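Local coordinates for protein PATF (Prochloron didemni, PDB 4BG2) that belongs to the prenyltransferase-like proteins of patellamide (cyanobactin) biosynthesis and has a fold consistent with prenyl transfer to peptide natural products, at residues V168-M174 with K204-L208; A153-D157 with R187-G191; E240-Y246 with A280-T286; T74-L80 with I116-T120. All coordinates share one frame. Residues are numbered along the deposited sequence.

Interaction 1: residues V168-M174 with K204-L208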
loop_
_atom_site.group_PDB
_atom_site.type_symbol
_atom_site.label_atom_id
_atom_site.label_comp_id
_atom_site.label_asym_id
_atom_site.label_seq_id
_atom_site.Cartn_x
_atom_site.Cartn_y
_atom_site.Cartn_z
ATOM N N VAL A 168 11.340 -1.584 17.277
ATOM C CA VAL A 168 10.423 -0.766 16.487
ATOM C C VAL A 168 9.497 -1.661 15.666
ATOM O O VAL A 168 8.283 -1.444 15.623
ATOM C CB VAL A 168 11.165 0.212 15.551
ATOM C CG1 VAL A 168 10.187 0.917 14.643
ATOM C CG2 VAL A 168 11.987 1.240 16.355
ATOM N N LEU A 169 10.069 -2.655 15.001
ATOM C CA LEU A 169 9.271 -3.563 14.157
ATOM C C LEU A 169 8.329 -4.430 15.000
ATOM O O LEU A 169 7.178 -4.633 14.638
ATOM C CB LEU A 169 10.188 -4.452 13.304
ATOM C CG LEU A 169 11.109 -3.692 12.369
ATOM C CD1 LEU A 169 12.005 -4.619 11.578
ATOM C CD2 LEU A 169 10.316 -2.792 11.429
ATOM N N LEU A 170 8.819 -4.946 16.122
ATOM C CA LEU A 170 7.996 -5.832 16.956
ATOM C C LEU A 170 6.838 -5.078 17.628
ATOM O O LEU A 170 5.765 -5.647 17.819
ATOM C CB LEU A 170 8.849 -6.526 18.026
ATOM C CG LEU A 170 9.731 -7.710 17.614
ATOM C CD1 LEU A 170 10.531 -8.213 18.811
ATOM C CD2 LEU A 170 8.890 -8.834 17.026
ATOM N N ARG A 171 7.051 -3.803 17.971
ATOM C CA ARG A 171 6.080 -3.035 18.751
ATOM C C ARG A 171 5.169 -2.113 17.926
ATOM O O ARG A 171 3.998 -1.987 18.253
ATOM C CB ARG A 171 6.788 -2.187 19.810
ATOM C CG ARG A 171 7.572 -2.959 20.874
ATOM C CD ARG A 171 6.729 -3.944 21.671
ATOM N NE ARG A 171 5.465 -3.362 22.141
ATOM C CZ ARG A 171 4.485 -4.051 22.737
ATOM N NH1 ARG A 171 4.606 -5.355 22.961
ATOM N NH2 ARG A 171 3.376 -3.432 23.117
ATOM N N ASP A 172 5.678 -1.478 16.867
ATOM C CA ASP A 172 4.903 -0.452 16.136
ATOM C C ASP A 172 4.397 -0.851 14.736
ATOM O O ASP A 172 3.768 -0.035 14.051
ATOM C CB ASP A 172 5.718 0.838 16.046
ATOM C CG ASP A 172 5.882 1.532 17.414
ATOM O OD1 ASP A 172 5.211 1.132 18.408
ATOM O OD2 ASP A 172 6.682 2.486 17.489
ATOM N N THR A 173 4.652 -2.094 14.319
ATOM C CA THR A 173 4.177 -2.578 13.010
ATOM C C THR A 173 2.667 -2.525 13.009
ATOM O O THR A 173 2.004 -3.149 13.827
ATOM C CB THR A 173 4.712 -3.992 12.681
ATOM O OG1 THR A 173 6.103 -3.897 12.411
ATOM C CG2 THR A 173 4.042 -4.599 11.451
HETATM N N MSE A 174 2.124 -1.740 12.090
HETATM C CA MSE A 174 0.678 -1.606 11.947
HETATM C C MSE A 174 0.187 -2.126 10.607
HETATM O O MSE A 174 -0.988 -2.353 10.440
HETATM C CB MSE A 174 0.322 -0.131 12.075
HETATM C CG MSE A 174 -0.948 0.109 12.871
HETATM SE SE MSE A 174 -1.141 2.090 13.005
HETATM C CE MSE A 174 -1.799 2.354 11.163
ATOM N N LYS A 204 0.911 2.668 19.638
ATOM C CA LYS A 204 1.949 2.544 18.627
ATOM C C LYS A 204 2.482 3.888 18.112
ATOM O O LYS A 204 1.728 4.844 17.930
ATOM C CB LYS A 204 1.465 1.687 17.452
ATOM C CG LYS A 204 1.268 0.242 17.870
ATOM C CD LYS A 204 0.821 -0.651 16.735
ATOM C CE LYS A 204 0.508 -2.036 17.297
ATOM N NZ LYS A 204 -0.342 -2.788 16.363
ATOM N N GLY A 205 3.794 3.945 17.893
ATOM C CA GLY A 205 4.411 5.072 17.201
ATOM C C GLY A 205 5.637 5.633 17.881
ATOM O O GLY A 205 6.539 6.152 17.221
ATOM N N LYS A 206 5.679 5.546 19.197
ATOM C CA LYS A 206 6.739 6.190 19.959
ATOM C C LYS A 206 8.100 5.567 19.709
ATOM O O LYS A 206 9.099 6.282 19.713
ATOM C CB LYS A 206 6.380 6.244 21.454
ATOM C CG LYS A 206 5.172 7.144 21.698
ATOM C CD LYS A 206 5.121 7.749 23.084
ATOM C CE LYS A 206 3.886 8.626 23.220
ATOM N NZ LYS A 206 3.617 8.976 24.642
ATOM N N HIS A 207 8.165 4.252 19.463
ATOM C CA HIS A 207 9.446 3.625 19.106
ATOM C C HIS A 207 9.931 4.095 17.739
ATOM O O HIS A 207 11.121 4.366 17.566
ATOM C CB HIS A 207 9.378 2.105 19.142
ATOM C CG HIS A 207 9.030 1.542 20.484
ATOM N ND1 HIS A 207 9.895 1.576 21.557
ATOM C CD2 HIS A 207 7.925 0.893 20.915
ATOM C CE1 HIS A 207 9.321 1.005 22.601
ATOM N NE2 HIS A 207 8.137 0.556 22.228
ATOM N N LEU A 208 9.015 4.207 16.781
ATOM C CA LEU A 208 9.354 4.702 15.454
ATOM C C LEU A 208 9.758 6.187 15.495
ATOM O O LEU A 208 10.699 6.582 14.817
ATOM C CB LEU A 208 8.198 4.496 14.455
ATOM C CG LEU A 208 8.426 5.048 13.028
ATOM C CD1 LEU A 208 9.695 4.502 12.390
ATOM C CD2 LEU A 208 7.242 4.767 12.118
#
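A helix start can be held by an acid from elsewhere in the chain, and PatF does this on the rim of its ten-stranded barrel, which resembles that of ABBA-type prenyltransferases. Asp172, close to the junction of helix 163-172 and strand 173-181, meets the first turn of helix 206-215. With chi1 in the m well and chi2 near -10°, its carboxylate divides between two backbone donors: Gly205 N reaches OD1 of Asp172 at 3.2 Å, and Leu208 N reaches OD2 of Asp172 at 3.0 Å. Gly205, at the N-cap position, has phi 132° and psi -31°, where a CB would be jammed against the preceding carbonyl.

Lys204, at which the modelled chain resumes, is extended (m, t, t, t), running past the carbonyl of Arg171 to a weak bond between its NZ and Thr173 O at 3.5 Å; NZ also bonds Thr146. His207 uses the m rotamer to bring CD2 within 3.5 Å of Arg171 CB. The arginine itself is folded (m, m, m), and its guanidinium pairs with Glu147 and Asp145. Beside these polar groups lies a small apolar touch: Val168, in the t rotamer, brings CG1 to 4.1 Å from CB of Leu208.

Interaction 2: residues A153-D157 with R187-G191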
loop_
_atom_site.group_PDB
_atom_site.type_symbol
_atom_site.label_atom_id
_atom_site.label_comp_id
_atom_site.label_asym_id
_atom_site.label_seq_id
_atom_site.Cartn_x
_atom_site.Cartn_y
_atom_site.Cartn_z
ATOM N N ALA A 153 5.625 -12.202 10.774
ATOM C CA ALA A 153 6.076 -11.454 9.575
ATOM C C ALA A 153 7.596 -11.334 9.520
ATOM O O ALA A 153 8.212 -11.533 8.464
ATOM C CB ALA A 153 5.437 -10.062 9.531
ATOM N N LEU A 154 8.196 -11.013 10.664
ATOM C CA LEU A 154 9.646 -10.860 10.769
ATOM C C LEU A 154 10.375 -12.165 10.432
ATOM O O LEU A 154 11.393 -12.156 9.755
ATOM C CB LEU A 154 10.017 -10.413 12.190
ATOM C CG LEU A 154 11.295 -9.635 12.435
ATOM C CD1 LEU A 154 11.358 -8.343 11.645
ATOM C CD2 LEU A 154 11.404 -9.340 13.928
ATOM N N VAL A 155 9.854 -13.278 10.924
ATOM C CA VAL A 155 10.384 -14.600 10.575
ATOM C C VAL A 155 10.267 -14.884 9.081
ATOM O O VAL A 155 11.212 -15.347 8.464
ATOM C CB VAL A 155 9.635 -15.713 11.342
ATOM C CG1 VAL A 155 9.886 -17.082 10.717
ATOM C CG2 VAL A 155 10.044 -15.695 12.803
ATOM N N LEU A 156 9.106 -14.603 8.500
ATOM C CA LEU A 156 8.912 -14.822 7.062
ATOM C C LEU A 156 9.788 -13.887 6.244
ATOM O O LEU A 156 10.244 -14.257 5.170
ATOM C CB LEU A 156 7.437 -14.639 6.677
ATOM C CG LEU A 156 6.450 -15.569 7.383
ATOM C CD1 LEU A 156 5.015 -15.222 7.023
ATOM C CD2 LEU A 156 6.780 -17.028 7.067
ATOM N N ASP A 157 10.025 -12.674 6.746
ATOM C CA ASP A 157 10.920 -11.740 6.068
ATOM C C ASP A 157 12.348 -12.247 6.171
ATOM O O ASP A 157 13.097 -12.196 5.200
ATOM C CB ASP A 157 10.818 -10.353 6.694
ATOM C CG ASP A 157 11.881 -9.402 6.197
ATOM O OD1 ASP A 157 11.866 -9.047 4.989
ATOM O OD2 ASP A 157 12.723 -8.970 7.023
ATOM N N ARG A 187 8.102 -10.750 -1.538
ATOM C CA ARG A 187 8.676 -9.910 -0.519
ATOM C C ARG A 187 7.666 -9.682 0.593
ATOM O O ARG A 187 6.461 -9.677 0.370
ATOM C CB ARG A 187 9.122 -8.555 -1.110
ATOM C CG ARG A 187 10.023 -7.724 -0.202
ATOM C CD ARG A 187 10.355 -6.332 -0.790
ATOM N NE ARG A 187 9.175 -5.497 -0.736
ATOM C CZ ARG A 187 8.399 -5.194 -1.775
ATOM N NH1 ARG A 187 8.703 -5.577 -3.009
ATOM N NH2 ARG A 187 7.308 -4.478 -1.570
ATOM N N VAL A 188 8.200 -9.489 1.789
ATOM C CA VAL A 188 7.437 -9.160 2.960
ATOM C C VAL A 188 7.955 -7.784 3.442
ATOM O O VAL A 188 9.146 -7.607 3.649
ATOM C CB VAL A 188 7.617 -10.226 4.072
ATOM C CG1 VAL A 188 6.802 -9.893 5.298
ATOM C CG2 VAL A 188 7.231 -11.609 3.569
ATOM N N ASP A 189 7.029 -6.840 3.606
ATOM C CA ASP A 189 7.306 -5.513 4.108
ATOM C C ASP A 189 6.730 -5.391 5.526
ATOM O O ASP A 189 5.556 -5.639 5.730
ATOM C CB ASP A 189 6.640 -4.462 3.200
ATOM C CG ASP A 189 7.500 -4.075 1.997
ATOM O OD1 ASP A 189 8.721 -4.375 1.980
ATOM O OD2 ASP A 189 6.953 -3.472 1.053
ATOM N N LEU A 190 7.559 -5.003 6.495
ATOM C CA LEU A 190 7.092 -4.660 7.844
ATOM C C LEU A 190 6.950 -3.164 7.998
ATOM O O LEU A 190 7.883 -2.414 7.705
ATOM C CB LEU A 190 8.025 -5.206 8.920
ATOM C CG LEU A 190 7.642 -6.638 9.297
ATOM C CD1 LEU A 190 8.424 -7.596 8.420
ATOM C CD2 LEU A 190 7.848 -6.933 10.776
ATOM N N GLY A 191 5.767 -2.741 8.438
ATOM C CA GLY A 191 5.345 -1.350 8.311
ATOM C C GLY A 191 5.009 -0.714 9.638
ATOM O O GLY A 191 3.842 -0.546 9.957
HETATM O O HOH W 1 11.117 -9.845 2.470
#
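This is a helix-on-sheet contact of the kind that clothes a closed barrel: helix 147-157 lies across the outer face of strand 186-194. The short segments approach to 8.2 Å between axes, and their directions differ by 141°, so the helix runs roughly antiparallel to the strand but clearly skewed. Val188 and Leu190, two residues apart on the strand, both point at the helix and supply most of the strand's share of the interface. Leu190 sits between neighbouring helix residues, with CD1 at 4.0 Å from Ala153 CB and CD2 at 3.9 Å from Leu154 CD1. Val188 is flanked in turn by Ala153 and Leu156, its CG2 being 4.3 Å from Leu156 CB. The small Ala153, whose CB points toward the strand, lets the helix settle close, while Leu156 also packs on helix 101-110.

No direct hydrogen bond joins the two segments. A water bridges them instead, donating to Asp157 OD1 at 2.7 Å and accepting from Val188 N at 3.0 Å; OD1 also takes up Lys236 N and Ser235 OG. On the opposite strand face, which in a closed barrel is the interior, Arg187 NH2 forms a salt bridge with Asp189 OD2 at 2.8 Å, and Asp189 pairs with Arg238 as well. One strand thus separates two chemistries: a mainly aliphatic exterior, with one water-bridged carboxylate at its edge, that packs on the helix, and a charged lining facing the barrel's interior.

Interaction 3: residues E240-Y246 with A280-T286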
loop_
_atom_site.group_PDB
_atom_site.type_symbol
_atom_site.label_atom_id
_atom_site.label_comp_id
_atom_site.label_asym_id
_atom_site.label_seq_id
_atom_site.Cartn_x
_atom_site.Cartn_y
_atom_site.Cartn_z
ATOM N N GLU A 240 17.326 0.119 2.327
ATOM C CA GLU A 240 16.881 1.135 3.279
ATOM C C GLU A 240 15.368 1.157 3.218
ATOM O O GLU A 240 14.793 0.785 2.208
ATOM C CB GLU A 240 17.508 2.517 3.003
ATOM C CG GLU A 240 17.229 3.150 1.649
ATOM C CD GLU A 240 17.844 4.561 1.532
ATOM O OE1 GLU A 240 17.312 5.552 2.104
ATOM O OE2 GLU A 240 18.861 4.685 0.836
ATOM N N PRO A 241 14.722 1.534 4.327
ATOM C CA PRO A 241 13.283 1.557 4.303
ATOM C C PRO A 241 12.710 2.535 3.283
ATOM O O PRO A 241 13.329 3.546 2.977
ATOM C CB PRO A 241 12.920 2.025 5.718
ATOM C CG PRO A 241 14.130 2.791 6.211
ATOM C CD PRO A 241 15.277 2.046 5.610
ATOM N N ILE A 242 11.492 2.274 2.847
ATOM C CA ILE A 242 10.705 3.252 2.131
ATOM C C ILE A 242 9.793 3.956 3.130
ATOM O O ILE A 242 9.148 3.314 3.947
ATOM C CB ILE A 242 9.955 2.623 0.939
ATOM C CG1 ILE A 242 9.159 3.681 0.187
ATOM C CG2 ILE A 242 9.035 1.495 1.379
ATOM C CD1 ILE A 242 8.858 3.258 -1.222
ATOM N N LEU A 243 9.845 5.289 3.130
ATOM C CA LEU A 243 9.139 6.103 4.105
ATOM C C LEU A 243 7.871 6.563 3.477
ATOM O O LEU A 243 7.868 6.880 2.308
ATOM C CB LEU A 243 9.973 7.328 4.540
ATOM C CG LEU A 243 11.425 7.075 4.940
ATOM C CD1 LEU A 243 12.111 8.369 5.403
ATOM C CD2 LEU A 243 11.523 6.019 6.039
ATOM N N PHE A 244 6.790 6.592 4.242
ATOM C CA PHE A 244 5.503 7.004 3.733
ATOM C C PHE A 244 5.083 8.208 4.566
ATOM O O PHE A 244 5.112 8.141 5.784
ATOM C CB PHE A 244 4.445 5.902 3.931
ATOM C CG PHE A 244 4.364 4.907 2.829
ATOM C CD1 PHE A 244 5.419 4.035 2.569
ATOM C CD2 PHE A 244 3.168 4.741 2.103
ATOM C CE1 PHE A 244 5.304 3.066 1.553
ATOM C CE2 PHE A 244 3.058 3.781 1.116
ATOM C CZ PHE A 244 4.128 2.935 0.841
ATOM N N PHE A 245 4.621 9.257 3.895
ATOM C CA PHE A 245 4.109 10.451 4.550
ATOM C C PHE A 245 2.657 10.655 4.118
ATOM O O PHE A 245 2.433 11.028 2.978
ATOM C CB PHE A 245 4.960 11.650 4.151
ATOM C CG PHE A 245 6.420 11.461 4.423
ATOM C CD1 PHE A 245 6.943 11.743 5.683
ATOM C CD2 PHE A 245 7.263 10.988 3.441
ATOM C CE1 PHE A 245 8.287 11.563 5.941
ATOM C CE2 PHE A 245 8.603 10.800 3.690
ATOM C CZ PHE A 245 9.120 11.082 4.942
ATOM N N TYR A 246 1.702 10.415 5.027
ATOM C CA TYR A 246 0.264 10.513 4.741
ATOM C C TYR A 246 -0.296 11.897 5.084
ATOM O O TYR A 246 -0.069 12.409 6.169
ATOM C CB TYR A 246 -0.535 9.410 5.476
ATOM C CG TYR A 246 -0.679 8.087 4.668
ATOM C CD1 TYR A 246 -1.759 7.917 3.775
ATOM C CD2 TYR A 246 0.225 7.037 4.787
ATOM C CE1 TYR A 246 -1.922 6.747 3.027
ATOM C CE2 TYR A 246 0.068 5.853 4.034
ATOM C CZ TYR A 246 -1.005 5.724 3.148
ATOM O OH TYR A 246 -1.205 4.572 2.373
ATOM N N ALA A 280 -0.403 10.125 -0.102
ATOM C CA ALA A 280 0.830 9.775 0.551
ATOM C C ALA A 280 1.952 9.789 -0.442
ATOM O O ALA A 280 1.798 9.375 -1.582
ATOM C CB ALA A 280 0.728 8.408 1.221
ATOM N N ILE A 281 3.101 10.256 0.014
ATOM C CA ILE A 281 4.310 10.148 -0.740
ATOM C C ILE A 281 5.178 9.078 -0.098
ATOM O O ILE A 281 5.420 9.108 1.099
ATOM C CB ILE A 281 5.071 11.477 -0.770
ATOM C CG1 ILE A 281 4.182 12.564 -1.351
ATOM C CG2 ILE A 281 6.360 11.333 -1.588
ATOM C CD1 ILE A 281 3.723 12.312 -2.780
ATOM N N ALA A 282 5.664 8.158 -0.925
ATOM C CA ALA A 282 6.571 7.099 -0.476
ATOM C C ALA A 282 7.908 7.336 -1.136
ATOM O O ALA A 282 7.994 7.419 -2.374
ATOM C CB ALA A 282 6.016 5.725 -0.831
ATOM N N VAL A 283 8.939 7.447 -0.308
ATOM C CA VAL A 283 10.259 7.872 -0.744
ATOM C C VAL A 283 11.316 7.378 0.242
ATOM O O VAL A 283 11.036 7.229 1.414
ATOM C CB VAL A 283 10.257 9.420 -0.946
ATOM C CG1 VAL A 283 10.002 10.165 0.354
ATOM C CG2 VAL A 283 11.549 9.905 -1.586
ATOM N N THR A 284 12.519 7.084 -0.225
ATOM C CA THR A 284 13.614 6.734 0.683
ATOM C C THR A 284 14.247 7.996 1.303
ATOM O O THR A 284 14.155 9.090 0.752
ATOM C CB THR A 284 14.733 5.963 -0.020
ATOM O OG1 THR A 284 15.299 6.797 -1.014
ATOM C CG2 THR A 284 14.204 4.661 -0.648
ATOM N N GLU A 285 14.875 7.820 2.454
ATOM C CA GLU A 285 15.680 8.877 3.084
ATOM C C GLU A 285 16.636 9.508 2.074
ATOM O O GLU A 285 16.698 10.729 1.952
ATOM C CB GLU A 285 16.500 8.289 4.233
ATOM C CG GLU A 285 17.117 9.339 5.162
ATOM C CD GLU A 285 17.902 8.719 6.298
ATOM O OE1 GLU A 285 18.297 7.532 6.200
ATOM O OE2 GLU A 285 18.129 9.413 7.299
ATOM N N THR A 286 17.371 8.640 1.371
ATOM C CA THR A 286 18.354 9.040 0.366
ATOM C C THR A 286 17.741 9.927 -0.715
ATOM O O THR A 286 18.312 10.925 -1.086
ATOM C CB THR A 286 18.955 7.789 -0.321
ATOM O OG1 THR A 286 19.736 7.054 0.630
ATOM C CG2 THR A 286 19.838 8.185 -1.530
HETATM O O HOH W 2 14.996 5.426 3.623
#
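Backbone hydrogen bonds come first here, as in any antiparallel sheet. Strands 242-247 and 276-284, adjacent in the barrel, form two hydrogen-bonded pairs: Leu243 N to Val283 O and Val283 N to Leu243 O, both 2.9 Å, then Phe245 N to Ile281 O at 2.9 Å and Ile281 N to Phe245 O at 3.1 Å. Between them, CA-H...O contacts such as Ala282 CA to Leu243 O at 3.1 Å tighten the ladder.

The CH-pi contacts occupy one face, that of Phe244 and Tyr246. Non-hydrogen-bonded pairs set small residues beneath rings: Ala282 CB lies 3.7 Å from the Phe244 ring centroid and Ala280 CB 3.5 Å from that of Tyr246. On the other face, CE2 of Phe245 meets CG1 of Val283 at 3.7 Å, and Leu243 and Phe245 reach outward to helix 218-223.

Polar side chains act at the far end, where Glu240 OE1 accepts Thr286 N at 3.2 Å and OE2 of Glu240 accepts Thr286 OG1 at 2.5 Å. A water links Glu240 OE1, Pro241 O and Glu285 N. Thr284 OG1 caps Glu287 N. The chemistry therefore changes along the pair, from alanine methyls under aromatic rings inside the barrel to a carboxylate tying the chain before one strand to the helix following the other.

Interaction 4: residues T74-L80 with I116-T120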
loop_
_atom_site.group_PDB
_atom_site.type_symbol
_atom_site.label_atom_id
_atom_site.label_comp_id
_atom_site.label_asym_id
_atom_site.label_seq_id
_atom_site.Cartn_x
_atom_site.Cartn_y
_atom_site.Cartn_z
ATOM N N THR A 74 -14.188 -4.365 10.629
ATOM C CA THR A 74 -13.381 -5.555 10.539
ATOM C C THR A 74 -13.953 -6.573 9.574
ATOM O O THR A 74 -15.049 -7.055 9.788
ATOM C CB THR A 74 -13.223 -6.195 11.927
ATOM O OG1 THR A 74 -12.401 -5.340 12.721
ATOM C CG2 THR A 74 -12.562 -7.581 11.845
ATOM N N THR A 75 -13.196 -6.922 8.535
ATOM C CA THR A 75 -13.595 -8.018 7.628
ATOM C C THR A 75 -12.647 -9.224 7.645
ATOM O O THR A 75 -12.864 -10.188 6.909
ATOM C CB THR A 75 -13.808 -7.531 6.176
ATOM O OG1 THR A 75 -12.710 -6.736 5.766
ATOM C CG2 THR A 75 -15.065 -6.688 6.066
ATOM N N TRP A 76 -11.605 -9.178 8.464
ATOM C CA TRP A 76 -10.764 -10.347 8.679
ATOM C C TRP A 76 -11.524 -11.391 9.483
ATOM O O TRP A 76 -12.154 -11.041 10.470
ATOM C CB TRP A 76 -9.519 -9.958 9.455
ATOM C CG TRP A 76 -8.537 -11.071 9.673
ATOM C CD1 TRP A 76 -8.467 -11.889 10.754
ATOM C CD2 TRP A 76 -7.461 -11.445 8.814
ATOM N NE1 TRP A 76 -7.418 -12.759 10.631
ATOM C CE2 TRP A 76 -6.779 -12.513 9.445
ATOM C CE3 TRP A 76 -7.008 -10.992 7.568
ATOM C CZ2 TRP A 76 -5.670 -13.136 8.879
ATOM C CZ3 TRP A 76 -5.901 -11.603 6.999
ATOM C CH2 TRP A 76 -5.234 -12.665 7.658
ATOM N N PRO A 77 -11.441 -12.676 9.099
ATOM C CA PRO A 77 -10.636 -13.284 8.068
ATOM C C PRO A 77 -11.330 -13.489 6.733
ATOM O O PRO A 77 -10.699 -13.996 5.804
ATOM C CB PRO A 77 -10.303 -14.651 8.679
ATOM C CG PRO A 77 -11.552 -15.022 9.436
ATOM C CD PRO A 77 -12.153 -13.710 9.896
ATOM N N GLU A 78 -12.600 -13.118 6.613
ATOM C CA GLU A 78 -13.293 -13.276 5.330
ATOM C C GLU A 78 -12.659 -12.471 4.196
ATOM O O GLU A 78 -12.770 -12.852 3.026
ATOM C CB GLU A 78 -14.809 -13.021 5.415
ATOM C CG GLU A 78 -15.289 -11.660 5.909
ATOM C CD GLU A 78 -15.449 -11.550 7.415
ATOM O OE1 GLU A 78 -15.098 -12.511 8.161
ATOM O OE2 GLU A 78 -15.935 -10.473 7.827
ATOM N N SER A 79 -11.976 -11.381 4.528
ATOM C CA SER A 79 -11.240 -10.630 3.514
ATOM C C SER A 79 -10.206 -11.497 2.771
ATOM O O SER A 79 -9.849 -11.198 1.626
ATOM C CB SER A 79 -10.556 -9.403 4.139
ATOM O OG SER A 79 -9.687 -9.776 5.199
ATOM N N LEU A 80 -9.718 -12.557 3.405
ATOM C CA LEU A 80 -8.786 -13.466 2.747
ATOM C C LEU A 80 -9.360 -14.135 1.490
ATOM O O LEU A 80 -8.640 -14.396 0.540
ATOM C CB LEU A 80 -8.272 -14.551 3.712
ATOM C CG LEU A 80 -7.304 -14.096 4.826
ATOM C CD1 LEU A 80 -7.176 -15.183 5.885
ATOM C CD2 LEU A 80 -5.951 -13.720 4.269
ATOM N N ILE A 116 -6.628 -8.188 13.748
ATOM C CA ILE A 116 -6.471 -7.820 12.352
ATOM C C ILE A 116 -7.790 -7.215 11.863
ATOM O O ILE A 116 -8.866 -7.789 12.070
ATOM C CB ILE A 116 -6.064 -9.045 11.488
ATOM C CG1 ILE A 116 -4.711 -9.571 11.947
ATOM C CG2 ILE A 116 -5.975 -8.673 10.017
ATOM C CD1 ILE A 116 -4.281 -10.883 11.324
ATOM N N ILE A 117 -7.697 -6.049 11.224
ATOM C CA ILE A 117 -8.857 -5.371 10.662
ATOM C C ILE A 117 -9.267 -6.042 9.364
ATOM O O ILE A 117 -10.415 -6.429 9.189
ATOM C CB ILE A 117 -8.580 -3.869 10.376
ATOM C CG1 ILE A 117 -8.271 -3.123 11.675
ATOM C CG2 ILE A 117 -9.782 -3.229 9.703
ATOM C CD1 ILE A 117 -7.747 -1.712 11.469
ATOM N N ASN A 118 -8.318 -6.178 8.458
ATOM C CA ASN A 118 -8.584 -6.743 7.143
ATOM C C ASN A 118 -7.290 -6.985 6.428
ATOM O O ASN A 118 -6.210 -6.653 6.931
ATOM C CB ASN A 118 -9.473 -5.815 6.305
ATOM C CG ASN A 118 -8.797 -4.489 5.930
ATOM O OD1 ASN A 118 -7.603 -4.417 5.654
ATOM N ND2 ASN A 118 -9.592 -3.451 5.850
ATOM N N ASN A 119 -7.412 -7.558 5.249
ATOM C CA ASN A 119 -6.372 -7.462 4.235
ATOM C C ASN A 119 -6.934 -6.726 3.020
ATOM O O ASN A 119 -8.135 -6.675 2.839
ATOM C CB ASN A 119 -5.836 -8.826 3.858
ATOM C CG ASN A 119 -6.878 -9.697 3.177
ATOM O OD1 ASN A 119 -7.654 -10.402 3.838
ATOM N ND2 ASN A 119 -6.907 -9.642 1.859
ATOM N N THR A 120 -6.053 -6.128 2.232
ATOM C CA THR A 120 -6.429 -5.498 0.990
ATOM C C THR A 120 -6.283 -6.515 -0.141
ATOM O O THR A 120 -5.766 -7.617 0.050
ATOM C CB THR A 120 -5.466 -4.335 0.630
ATOM O OG1 THR A 120 -4.163 -4.857 0.474
ATOM C CG2 THR A 120 -5.411 -3.287 1.706
HETATM O O HOH W 3 -12.759 -4.307 6.598
#
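The two backbones meet without forming a regular ladder: one carbonyl, Ile117 O, receives two consecutive amides, Thr75 N at 2.9 Å and Trp76 N at 3.1 Å. That carbonyl belongs to a distorted part of strand 116-124, where Ile117 and Asn118 both face His139 in a classic beta bulge. Opposite it the chain turns away through a cis peptide before Pro77 and enters helix 79-91, with Ser79 N bonded to Thr75 O at 2.8 Å.

Side chains complete the join at two levels. The Trp76 ring lies on Ile116, whose CG2 stands 3.7 Å from the centroid of the five-membered ring, a CH-pi contact over its face; NE1 is bonded to the carbonyl of His110. Further on, Asn119 reaches the start of the helix: Ser79 OG donates to its OD1 at 2.5 Å, and its ND2 makes a weak bond to Ser79 O at 3.3 Å as well as a firmer one to Thr120 O at 2.9 Å. The contact thus fastens the beginning of helix 79-91 to the barrel wall, with Leu80 packing on Phe103 and Ala107 of helix 101-110, while strands 60-70 and 133-140 flank the bulged strand.

How the interactions relate
The four contacts show how one closed antiparallel barrel organises a whole chain. Interaction 4 closes first, at strand 116-124; interactions 2 and 1 then cross, their segments alternating through helices 147-157 and 163-172, strands 173-181 and 186-194 and on to helix 206-215; interaction 3 comes last. Interactions 1 and 2, centres about 14 Å apart, touch: Met174 N lies 3.0 Å from Gly191 O, probably hydrogen-bonded. Interactions 3 and 4, centres about 25 Å apart, lie on opposite sides of the chain's centre. Interactions 2 and 4 bind a helix or its start to the wall, interaction 1 ties a helix start to a helix-strand junction, and interaction 3 builds the wall itself, in a barrel consistent with a prenyltransferase-type fold.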